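Putative lipoprotein (Bacteroides ovatus, PDB 3OQQ) is of unknown function but is probably an extracellular, lipid-attached protein that binds calcium ions. Local coordinates at residues 334-339 with 344-349; 133-138 with 374-379; 150-155 with 191-196; 328-333 with 385-390. One frame throughout, in Å; residues are numbered along the deposited sequence.

Interaction 1 of 4, residues 334-339 with 344-349; sequences NFFIKV and EIHMRG. With PGE (triethylene glycol), chain G.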
# COMPACT_ATOMS: atom_id res chain seq x y z
N ASN A 334 0.93 -5.75 6.24
CA ASN A 334 1.69 -5.41 7.43
C ASN A 334 2.96 -4.62 7.05
O ASN A 334 4.05 -5.17 6.98
CB ASN A 334 2.00 -6.68 8.25
CG ASN A 334 2.70 -6.37 9.56
OD1 ASN A 334 2.90 -5.22 9.91
ND2 ASN A 334 3.08 -7.37 10.29
N PHE A 335 2.78 -3.32 6.86
CA PHE A 335 3.85 -2.38 6.54
C PHE A 335 4.76 -2.14 7.75
O PHE A 335 4.31 -2.20 8.89
CB PHE A 335 3.26 -1.04 6.05
CG PHE A 335 2.56 -1.18 4.73
CD1 PHE A 335 3.27 -1.39 3.56
CD2 PHE A 335 1.17 -1.10 4.65
CE1 PHE A 335 2.62 -1.55 2.34
CE2 PHE A 335 0.52 -1.20 3.42
CZ PHE A 335 1.24 -1.45 2.28
N PHE A 336 6.03 -1.85 7.48
CA PHE A 336 7.00 -1.60 8.55
C PHE A 336 8.20 -0.84 8.03
O PHE A 336 8.42 -0.76 6.82
CB PHE A 336 7.49 -2.94 9.22
CG PHE A 336 8.27 -3.91 8.35
CD1 PHE A 336 7.61 -4.90 7.62
CD2 PHE A 336 9.66 -3.87 8.29
CE1 PHE A 336 8.32 -5.81 6.83
CE2 PHE A 336 10.37 -4.79 7.51
CZ PHE A 336 9.70 -5.74 6.77
N ILE A 337 9.00 -0.32 8.98
CA ILE A 337 10.27 0.30 8.72
C ILE A 337 11.33 -0.28 9.67
O ILE A 337 10.99 -0.85 10.72
CB ILE A 337 10.25 1.85 8.77
CG1 ILE A 337 9.85 2.40 10.20
CG2 ILE A 337 9.39 2.41 7.63
CD1 ILE A 337 10.40 3.68 10.53
N LYS A 338 12.60 -0.15 9.27
CA LYS A 338 13.74 -0.45 10.13
C LYS A 338 14.60 0.78 10.26
O LYS A 338 14.68 1.61 9.34
CB LYS A 338 14.58 -1.64 9.66
CG LYS A 338 13.90 -2.98 9.72
CD LYS A 338 14.97 -4.05 9.89
CE LYS A 338 14.88 -5.10 8.85
NZ LYS A 338 15.87 -6.18 9.10
N VAL A 339 15.20 0.93 11.43
CA VAL A 339 16.10 2.03 11.72
C VAL A 339 17.46 1.43 12.02
O VAL A 339 17.55 0.24 12.35
CB VAL A 339 15.58 2.95 12.86
CG1 VAL A 339 14.18 3.49 12.54
CG2 VAL A 339 15.60 2.24 14.21
N GLU A 344 12.78 -2.73 14.32
CA GLU A 344 11.67 -2.85 13.39
C GLU A 344 10.41 -2.23 13.99
O GLU A 344 10.04 -2.56 15.12
CB GLU A 344 11.47 -4.35 13.09
CG GLU A 344 10.78 -4.72 11.81
CD GLU A 344 10.46 -6.20 11.78
OE1 GLU A 344 11.35 -7.00 11.40
OE2 GLU A 344 9.36 -6.58 12.24
N ILE A 345 9.78 -1.30 13.24
CA ILE A 345 8.58 -0.59 13.70
C ILE A 345 7.42 -0.92 12.76
O ILE A 345 7.57 -0.87 11.56
CB ILE A 345 8.85 0.95 13.79
CG1 ILE A 345 10.13 1.23 14.62
CG2 ILE A 345 7.63 1.74 14.36
CD1 ILE A 345 10.72 2.66 14.50
N HIS A 346 6.26 -1.29 13.32
CA HIS A 346 5.04 -1.54 12.56
C HIS A 346 3.97 -0.55 13.06
O HIS A 346 4.17 0.11 14.07
CB HIS A 346 4.58 -3.00 12.76
CG HIS A 346 5.52 -4.02 12.18
ND1 HIS A 346 5.16 -4.79 11.11
CD2 HIS A 346 6.77 -4.38 12.57
CE1 HIS A 346 6.19 -5.59 10.87
NE2 HIS A 346 7.18 -5.37 11.72
N MSE A 347 2.81 -0.50 12.38
CA MSE A 347 1.70 0.35 12.85
C MSE A 347 0.99 -0.35 14.03
O MSE A 347 1.19 -1.54 14.24
CB MSE A 347 0.71 0.63 11.72
CG MSE A 347 1.37 1.31 10.53
SE MSE A 347 0.14 1.78 9.13
CE MSE A 347 -0.31 0.01 8.51
N ARG A 348 0.16 0.40 14.79
CA ARG A 348 -0.57 -0.16 15.92
C ARG A 348 -1.37 -1.41 15.53
O ARG A 348 -2.08 -1.40 14.52
CB ARG A 348 -1.53 0.91 16.49
CG ARG A 348 -2.23 0.45 17.73
CD ARG A 348 -3.19 1.50 18.26
NE ARG A 348 -3.70 1.10 19.57
CZ ARG A 348 -4.83 0.44 19.78
NH1 ARG A 348 -5.60 0.08 18.75
NH2 ARG A 348 -5.21 0.12 21.01
N GLY A 349 -1.22 -2.45 16.34
CA GLY A 349 -1.93 -3.71 16.18
C GLY A 349 -1.30 -4.67 15.20
O GLY A 349 -1.85 -5.75 14.98
C1 PGE G . 13.91 -8.77 10.33
O1 PGE G . 13.99 -7.63 11.23
C2 PGE G . 13.24 -8.50 9.01
O2 PGE G . 14.23 -8.21 8.06
C3 PGE G . 14.05 -8.69 6.74
C4 PGE G . 15.29 -8.37 5.91
O4 PGE G . 18.16 -4.98 7.16
C6 PGE G . 17.26 -5.26 6.03
C5 PGE G . 16.99 -6.67 5.77
O3 PGE G . 15.63 -6.99 6.07
O HOH W 1 2.05 -2.12 10.14
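H346 lies at the centre of a polar chain that begins on N334. Its ND1 donates to N334 OD1 over 2.6 Å, and the acceptor sits close to the imidazole plane; seen from the amide, the donor is tilted 33° out of the carbonyl plane. NE2 donates in turn to E344 OE2 at 2.5 Å, meeting the carboxylate on its anti side. With both ring nitrogens engaged, the rotation of the imidazole is fixed. N334 reaches it because its CG stands anti to the backbone N (chi1 -176°).

Between the backbones, I337 and I345 form an antiparallel hydrogen-bonded pair: I345 N donates to I337 O at 2.8 Å and I337 N to I345 O at 3.0 Å. These bonds close the beta hairpin of strands 333-339 and 343-346, the latter an outermost strand of its six-stranded sheet. Past the paired strands, water 1 joins F335 O to M347 N.

Apolar contacts divide between the two sheet faces. On the F336 side, F336 CB stands over the H346 ring, 3.4 Å from its centroid and 10° off the normal, a CH-pi contact, while the two rings are slid apart and barely overlap. On the other, I337 CG1 packs on I345 CB, and V339 CG1 meets I345 CD1 at 4.1 Å.

A triethylene glycol, probably from crystallisation, wraps K338 NZ; the O1 of the glycol donates to E344 OE1 at 2.7 Å.

Interaction 2 of 4, residues 133-138 with 374-379; sequences DGWPIQ and VYYSNT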
# COMPACT_ATOMS: atom_id res chain seq x y z
N ASP A 133 9.91 7.18 13.58
CA ASP A 133 11.05 6.29 13.75
C ASP A 133 11.52 6.10 15.19
O ASP A 133 12.54 5.45 15.40
CB ASP A 133 12.23 6.82 12.91
CG ASP A 133 12.70 8.25 13.23
OD1 ASP A 133 12.42 8.74 14.35
OD2 ASP A 133 13.27 8.89 12.33
N GLY A 134 10.84 6.70 16.14
CA GLY A 134 11.30 6.74 17.53
C GLY A 134 10.88 5.63 18.46
O GLY A 134 11.39 5.59 19.59
N TRP A 135 9.95 4.73 18.04
CA TRP A 135 9.48 3.60 18.86
C TRP A 135 10.67 2.95 19.62
O TRP A 135 11.69 2.70 18.98
CB TRP A 135 8.74 2.55 17.99
CG TRP A 135 8.31 1.33 18.74
CD1 TRP A 135 7.21 1.23 19.57
CD2 TRP A 135 9.06 0.12 18.92
NE1 TRP A 135 7.20 -0.00 20.18
CE2 TRP A 135 8.33 -0.70 19.81
CE3 TRP A 135 10.24 -0.39 18.35
CZ2 TRP A 135 8.77 -1.98 20.17
CZ3 TRP A 135 10.68 -1.65 18.72
CH2 TRP A 135 9.95 -2.44 19.61
N PRO A 136 10.61 2.70 20.95
CA PRO A 136 9.46 2.83 21.86
C PRO A 136 9.28 4.23 22.49
O PRO A 136 8.49 4.34 23.41
CB PRO A 136 9.77 1.77 22.92
CG PRO A 136 11.25 1.80 23.03
CD PRO A 136 11.74 2.03 21.63
N ILE A 137 9.96 5.27 21.97
CA ILE A 137 9.83 6.64 22.48
C ILE A 137 8.84 7.44 21.62
O ILE A 137 8.85 7.32 20.39
CB ILE A 137 11.22 7.35 22.56
CG1 ILE A 137 12.18 6.57 23.49
CG2 ILE A 137 11.07 8.84 23.03
CD1 ILE A 137 13.62 6.96 23.35
N GLN A 138 8.00 8.25 22.28
CA GLN A 138 6.99 9.09 21.65
C GLN A 138 6.54 10.21 22.57
O GLN A 138 6.51 10.02 23.79
CB GLN A 138 5.76 8.26 21.27
CG GLN A 138 5.09 8.70 19.96
CD GLN A 138 4.03 7.73 19.49
OE1 GLN A 138 3.43 6.99 20.27
NE2 GLN A 138 3.70 7.78 18.22
N VAL A 374 -1.53 -4.78 22.95
CA VAL A 374 -1.61 -4.26 21.57
C VAL A 374 -0.19 -4.06 21.03
O VAL A 374 0.64 -3.42 21.71
CB VAL A 374 -2.44 -2.95 21.52
CG1 VAL A 374 -2.50 -2.39 20.10
CG2 VAL A 374 -3.86 -3.15 22.08
N TYR A 375 0.09 -4.58 19.82
CA TYR A 375 1.42 -4.38 19.20
C TYR A 375 1.68 -2.90 18.88
O TYR A 375 0.78 -2.22 18.40
CB TYR A 375 1.55 -5.16 17.88
CG TYR A 375 1.64 -6.66 18.02
CD1 TYR A 375 2.72 -7.25 18.65
CD2 TYR A 375 0.71 -7.49 17.40
CE1 TYR A 375 2.83 -8.64 18.74
CE2 TYR A 375 0.82 -8.88 17.45
CZ TYR A 375 1.90 -9.45 18.11
OH TYR A 375 2.02 -10.82 18.15
N TYR A 376 2.93 -2.44 19.10
CA TYR A 376 3.41 -1.10 18.78
C TYR A 376 2.43 0.04 19.17
O TYR A 376 2.09 0.90 18.36
CB TYR A 376 3.75 -1.04 17.28
CG TYR A 376 4.93 -1.91 16.91
CD1 TYR A 376 6.24 -1.50 17.16
CD2 TYR A 376 4.75 -3.15 16.30
CE1 TYR A 376 7.33 -2.29 16.82
CE2 TYR A 376 5.83 -3.96 15.96
CZ TYR A 376 7.12 -3.52 16.21
OH TYR A 376 8.19 -4.32 15.84
N SER A 377 2.02 0.08 20.44
CA SER A 377 1.10 1.13 20.87
C SER A 377 1.35 1.52 22.28
O SER A 377 1.53 0.63 23.11
CB SER A 377 -0.34 0.66 20.73
OG SER A 377 -1.26 1.70 21.00
N ASN A 378 1.34 2.85 22.60
CA ASN A 378 1.53 3.25 24.00
C ASN A 378 0.25 2.91 24.80
O ASN A 378 -0.73 2.43 24.20
CB ASN A 378 2.00 4.73 24.16
CG ASN A 378 0.97 5.82 24.01
OD1 ASN A 378 -0.22 5.60 23.77
ND2 ASN A 378 1.43 7.06 24.07
N THR A 379 0.25 3.11 26.12
CA THR A 379 -0.89 2.73 26.98
C THR A 379 -2.16 3.56 26.70
O THR A 379 -3.26 3.16 27.14
CB THR A 379 -0.50 2.80 28.46
OG1 THR A 379 -0.04 4.12 28.75
CG2 THR A 379 0.56 1.79 28.84
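W135 and Y376 make the tight part of this contact, an edge-to-face aromatic pair. The ring centroids are 4.7 Å apart and the planes meet at 60°, so the tyrosine brings one edge, CD1 and CE1, down on the face of the indole. CD1 comes to 3.5 Å from W135 CE2, and CE1 rides over the middle of the indole, 3.4 Å above its plane. The indole is carried toward the tyrosine by its first torsion, which sets W135 CG opposite the backbone N (chi1 177°). Its opposite face is met near the rim by CB of P136, which follows through a cis peptide bond. Y376 OH is hydrogen-bonded to E344 O, which holds the phenol while its edge rests on the indole.

The other end is much looser. The CB atoms of Q138 and N378 are directed at the opposing segment, yet the amides stop short: Q138 OE1 and N378 ND2 stay 4.3 Å apart and no hydrogen bond spans the two segments. Both residues are partly exposed. Both ends of the Q138 amide are taken, by T383 O and S382 OG, and N378 OD1 accepts from K380 N. The total buried surface, 178 Å², is correspondingly modest.

Neither segment is helix or strand. The 133-138 loop links strands 122-131 and 150-161, and the 374-379 loop runs from helix 357-364 toward strand 385-388; that helix also touches W135 through L363 and V364.

Interaction 3 of 4, residues 150-155 with 191-196; sequences VVFEYD and TVLGVV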
# COMPACT_ATOMS: atom_id res chain seq x y z
N VAL A 150 9.56 8.24 7.59
CA VAL A 150 9.55 7.41 6.38
C VAL A 150 8.19 7.63 5.74
O VAL A 150 7.15 7.45 6.39
CB VAL A 150 9.90 5.90 6.50
CG1 VAL A 150 10.00 5.27 5.10
CG2 VAL A 150 11.21 5.67 7.26
N VAL A 151 8.19 8.12 4.51
CA VAL A 151 6.92 8.37 3.82
C VAL A 151 7.03 7.61 2.53
O VAL A 151 7.97 7.83 1.76
CB VAL A 151 6.58 9.86 3.62
CG1 VAL A 151 5.22 10.05 2.94
CG2 VAL A 151 6.62 10.63 4.93
N PHE A 152 6.15 6.64 2.33
CA PHE A 152 6.17 5.90 1.08
C PHE A 152 4.81 5.60 0.58
O PHE A 152 3.93 5.28 1.36
CB PHE A 152 6.98 4.60 1.18
CG PHE A 152 6.50 3.53 2.13
CD1 PHE A 152 6.94 3.50 3.45
CD2 PHE A 152 5.73 2.46 1.66
CE1 PHE A 152 6.59 2.46 4.30
CE2 PHE A 152 5.36 1.43 2.52
CZ PHE A 152 5.82 1.42 3.83
N GLU A 153 4.64 5.67 -0.72
CA GLU A 153 3.39 5.31 -1.39
C GLU A 153 3.42 3.88 -1.78
O GLU A 153 4.46 3.34 -2.15
CB GLU A 153 3.17 6.16 -2.66
CG GLU A 153 3.42 7.64 -2.46
CD GLU A 153 3.07 8.53 -3.64
OE1 GLU A 153 3.01 8.01 -4.78
OE2 GLU A 153 2.85 9.74 -3.42
N TYR A 154 2.27 3.24 -1.77
CA TYR A 154 2.24 1.86 -2.22
C TYR A 154 1.12 1.68 -3.17
O TYR A 154 0.13 2.41 -3.12
CB TYR A 154 2.12 0.87 -1.05
CG TYR A 154 0.74 0.82 -0.43
CD1 TYR A 154 -0.24 -0.04 -0.92
CD2 TYR A 154 0.41 1.66 0.64
CE1 TYR A 154 -1.49 -0.11 -0.33
CE2 TYR A 154 -0.85 1.58 1.24
CZ TYR A 154 -1.80 0.72 0.73
OH TYR A 154 -3.05 0.65 1.29
N ASP A 155 1.21 0.62 -3.96
CA ASP A 155 0.17 0.24 -4.91
C ASP A 155 0.15 -1.25 -5.01
O ASP A 155 1.17 -1.85 -5.33
CB ASP A 155 0.42 0.87 -6.29
CG ASP A 155 -0.80 0.80 -7.17
OD1 ASP A 155 -1.12 -0.32 -7.66
OD2 ASP A 155 -1.44 1.84 -7.38
N THR A 191 16.51 3.20 7.80
CA THR A 191 17.36 2.52 6.83
C THR A 191 16.55 1.66 5.87
O THR A 191 16.98 1.45 4.74
CB THR A 191 18.39 1.64 7.56
OG1 THR A 191 17.70 0.78 8.46
CG2 THR A 191 19.44 2.46 8.34
N VAL A 192 15.43 1.08 6.34
CA VAL A 192 14.62 0.14 5.56
C VAL A 192 13.14 0.46 5.68
O VAL A 192 12.69 0.96 6.71
CB VAL A 192 14.88 -1.34 6.02
CG1 VAL A 192 14.12 -2.35 5.14
CG2 VAL A 192 16.37 -1.70 6.06
N LEU A 193 12.38 0.16 4.61
CA LEU A 193 10.92 0.13 4.57
C LEU A 193 10.55 -1.25 4.04
O LEU A 193 11.35 -1.88 3.34
CB LEU A 193 10.26 1.26 3.79
CG LEU A 193 10.43 1.36 2.27
CD1 LEU A 193 9.39 0.55 1.54
CD2 LEU A 193 10.27 2.78 1.84
N GLY A 194 9.39 -1.74 4.38
CA GLY A 194 8.98 -3.05 3.90
C GLY A 194 7.54 -3.39 4.17
O GLY A 194 6.78 -2.58 4.72
N VAL A 195 7.17 -4.61 3.81
CA VAL A 195 5.81 -5.08 4.02
C VAL A 195 5.85 -6.58 4.16
O VAL A 195 6.67 -7.25 3.55
CB VAL A 195 4.81 -4.62 2.87
CG1 VAL A 195 5.18 -5.21 1.50
CG2 VAL A 195 3.35 -4.93 3.22
N VAL A 196 4.99 -7.08 5.00
CA VAL A 196 4.71 -8.49 5.13
C VAL A 196 3.37 -8.68 4.42
O VAL A 196 2.40 -8.01 4.79
CB VAL A 196 4.63 -9.00 6.59
CG1 VAL A 196 4.20 -10.46 6.61
CG2 VAL A 196 5.95 -8.79 7.35
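L193 packs against F152 and V150, and its branches can be followed outward one by one. CB lies beside the phenylalanine ring, 3.9 Å from F152 CE1. Beyond it, CG takes the crowded position between the backbone N and the carbonyl carbon (chi1 67°), from which the two methyls part. CD1 stands above the middle of the F152 ring, 4.0 Å from the centroid and only 5° off the ring normal, which is a CH-pi contact over the face. CD2 drops toward the root of the same side chain, where it is 3.8 Å from both F152 CB and F152 CD1, and it also reaches V150 CG1 at 4.1 Å. One leucine thus touches the ring, its base and a neighbouring valine.

V150 and F152 are two apart on their strand, so both CB atoms are directed toward strand 190-198, while that of V151 between them turns away. The strand axes come no closer than 9.0 Å, with N-to-C directions 39° apart, and no hydrogen bond passes between the segments. This is the spacing of strands in different sheets packed through their side chains: 150-161 pairs with 122-131 and 173-184, whereas 190-198 lies in the six-stranded sheet between 266-272 and 333-339. At the start of 191-196, T191 and V192 both face K338, a classic beta bulge.

All the touching residues are buried. The side chains that meet are all apolar, and G194 O lies obliquely by the F152 ring without bonding across, so cohesion here probably comes from shape fit and exclusion of water rather than from directional bonds.

Interaction 4 of 4, residues 328-333 with 385-390; sequences LDTNRQ and GVKLPV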
# COMPACT_ATOMS: atom_id res chain seq x y z
N LEU A 328 -8.45 -7.08 0.11
CA LEU A 328 -9.68 -6.94 0.87
C LEU A 328 -9.42 -6.63 2.34
O LEU A 328 -9.94 -5.62 2.84
CB LEU A 328 -10.59 -8.18 0.71
CG LEU A 328 -11.17 -8.44 -0.71
CD1 LEU A 328 -12.18 -9.57 -0.71
CD2 LEU A 328 -11.79 -7.18 -1.33
N ASP A 329 -8.60 -7.44 3.02
CA ASP A 329 -8.31 -7.21 4.44
C ASP A 329 -7.08 -6.27 4.63
O ASP A 329 -5.93 -6.67 4.43
CB ASP A 329 -8.10 -8.54 5.16
CG ASP A 329 -8.00 -8.46 6.67
OD1 ASP A 329 -7.99 -7.32 7.21
OD2 ASP A 329 -7.87 -9.52 7.31
N THR A 330 -7.35 -5.03 5.09
CA THR A 330 -6.31 -4.03 5.34
C THR A 330 -5.25 -4.55 6.33
O THR A 330 -4.09 -4.19 6.21
CB THR A 330 -6.93 -2.69 5.82
OG1 THR A 330 -5.91 -1.71 5.85
CG2 THR A 330 -7.62 -2.78 7.18
N ASN A 331 -5.66 -5.44 7.28
CA ASN A 331 -4.80 -6.00 8.32
C ASN A 331 -3.78 -7.00 7.78
O ASN A 331 -2.87 -7.35 8.53
CB ASN A 331 -5.62 -6.65 9.43
CG ASN A 331 -6.59 -5.69 10.08
OD1 ASN A 331 -7.80 -5.88 10.00
ND2 ASN A 331 -6.09 -4.63 10.69
N ARG A 332 -3.89 -7.43 6.52
CA ARG A 332 -2.93 -8.36 5.89
C ARG A 332 -1.73 -7.59 5.26
O ARG A 332 -0.71 -8.19 4.93
CB ARG A 332 -3.64 -9.25 4.84
CG ARG A 332 -4.70 -10.18 5.42
CD ARG A 332 -4.12 -11.42 6.02
NE ARG A 332 -5.16 -12.35 6.48
CZ ARG A 332 -4.93 -13.47 7.15
NH1 ARG A 332 -3.68 -13.83 7.44
NH2 ARG A 332 -5.94 -14.23 7.55
N GLN A 333 -1.85 -6.25 5.12
CA GLN A 333 -0.79 -5.43 4.58
C GLN A 333 0.02 -4.92 5.75
O GLN A 333 -0.25 -3.84 6.26
CB GLN A 333 -1.34 -4.31 3.70
CG GLN A 333 -2.42 -4.76 2.71
CD GLN A 333 -3.05 -3.58 2.02
OE1 GLN A 333 -2.89 -2.42 2.42
NE2 GLN A 333 -3.78 -3.85 0.96
N GLY A 385 2.73 4.71 13.20
CA GLY A 385 2.49 4.68 11.76
C GLY A 385 1.03 4.74 11.38
O GLY A 385 0.17 4.19 12.07
N VAL A 386 0.74 5.38 10.23
CA VAL A 386 -0.61 5.51 9.68
C VAL A 386 -0.60 5.20 8.17
O VAL A 386 0.39 5.43 7.49
CB VAL A 386 -1.27 6.89 9.98
CG1 VAL A 386 -1.62 7.03 11.46
CG2 VAL A 386 -0.39 8.06 9.52
N LYS A 387 -1.70 4.63 7.68
CA LYS A 387 -1.88 4.29 6.27
C LYS A 387 -3.04 5.13 5.76
O LYS A 387 -4.17 5.03 6.25
CB LYS A 387 -2.11 2.79 6.10
CG LYS A 387 -2.12 2.33 4.65
CD LYS A 387 -2.13 0.80 4.63
CE LYS A 387 -3.50 0.20 4.73
NZ LYS A 387 -3.45 -1.28 4.64
N LEU A 388 -2.73 5.99 4.80
CA LEU A 388 -3.64 7.03 4.33
C LEU A 388 -3.96 6.98 2.84
O LEU A 388 -3.19 6.39 2.09
CB LEU A 388 -2.94 8.40 4.65
CG LEU A 388 -2.34 8.57 6.07
CD1 LEU A 388 -1.72 9.92 6.23
CD2 LEU A 388 -3.40 8.40 7.16
N PRO A 389 -5.01 7.70 2.36
CA PRO A 389 -5.23 7.81 0.90
C PRO A 389 -3.95 8.30 0.22
O PRO A 389 -3.21 9.11 0.79
CB PRO A 389 -6.38 8.80 0.80
CG PRO A 389 -7.15 8.58 2.07
CD PRO A 389 -6.05 8.48 3.09
N VAL A 390 -3.66 7.76 -0.96
CA VAL A 390 -2.37 7.93 -1.66
C VAL A 390 -1.99 9.41 -1.89
O VAL A 390 -0.82 9.76 -1.73
CB VAL A 390 -2.26 7.09 -2.95
CG1 VAL A 390 -3.27 7.52 -4.02
CG2 VAL A 390 -0.82 7.08 -3.49
O HOH W 2 -1.84 -1.90 6.68
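K387 NZ is gripped by two side chains and a water at short range. Q333 OE1 accepts from it at 2.6 Å, with the ammonium standing 40° above the amide's carbonyl plane. T330 OG1 accepts at 2.8 Å, and water 2 accepts at 2.7 Å. A fourth bond, from K387 NZ to T330 O at 3.4 Å, is weak. Water 2 also donates to Q333 O and T330 O, tying the lysine to the backbone of the same turn.

The lysine spans the gap between backbones that stay 9.5 Å apart at T330 CA and K387 CA. Its chain leaves the strand extended and bends once, at chi3 (86°), which brings NZ into the group of oxygens. Q333 NE2 is held by L326 O and N125 OD1, so the amide is oriented with its oxygen facing the ammonium. A buried lysine surrounded by neutral oxygens would be expected to depend on them for stabilising its charge.

The receiving oxygens come from the short 3-10 segment 330-332 and the residue after it. D329 OD1 accepts from N331 N at 3.0 Å, an Asx turn at the start of the 3-10 segment, in the link between helix 314-328 and strand 333-339.

Overall arrangement
Interactions 1, 3 and 4 meet within the fold, their centres about 9 to 12 Å apart; interaction 2, in loops, lies further from the chain's centre (about 21 Å). Strand 190-198 of interaction 3 neighbours strand 333-339 of interaction 1 in the six-stranded sheet. Strands 150-161 and 385-388 both pair with 122-131, and Y154 brings interactions 3 and 4 together at Q333 and K387. Along the chain, interaction 3 closes before 1 and 4 open; interaction 1, a local hairpin, is nested within the loops closed by 2 and 4, which cross. Interactions 3 and 4 thus join sequence-distant segments between the six-stranded sheet and the strands around 122-131, and interaction 2 joins distant loops.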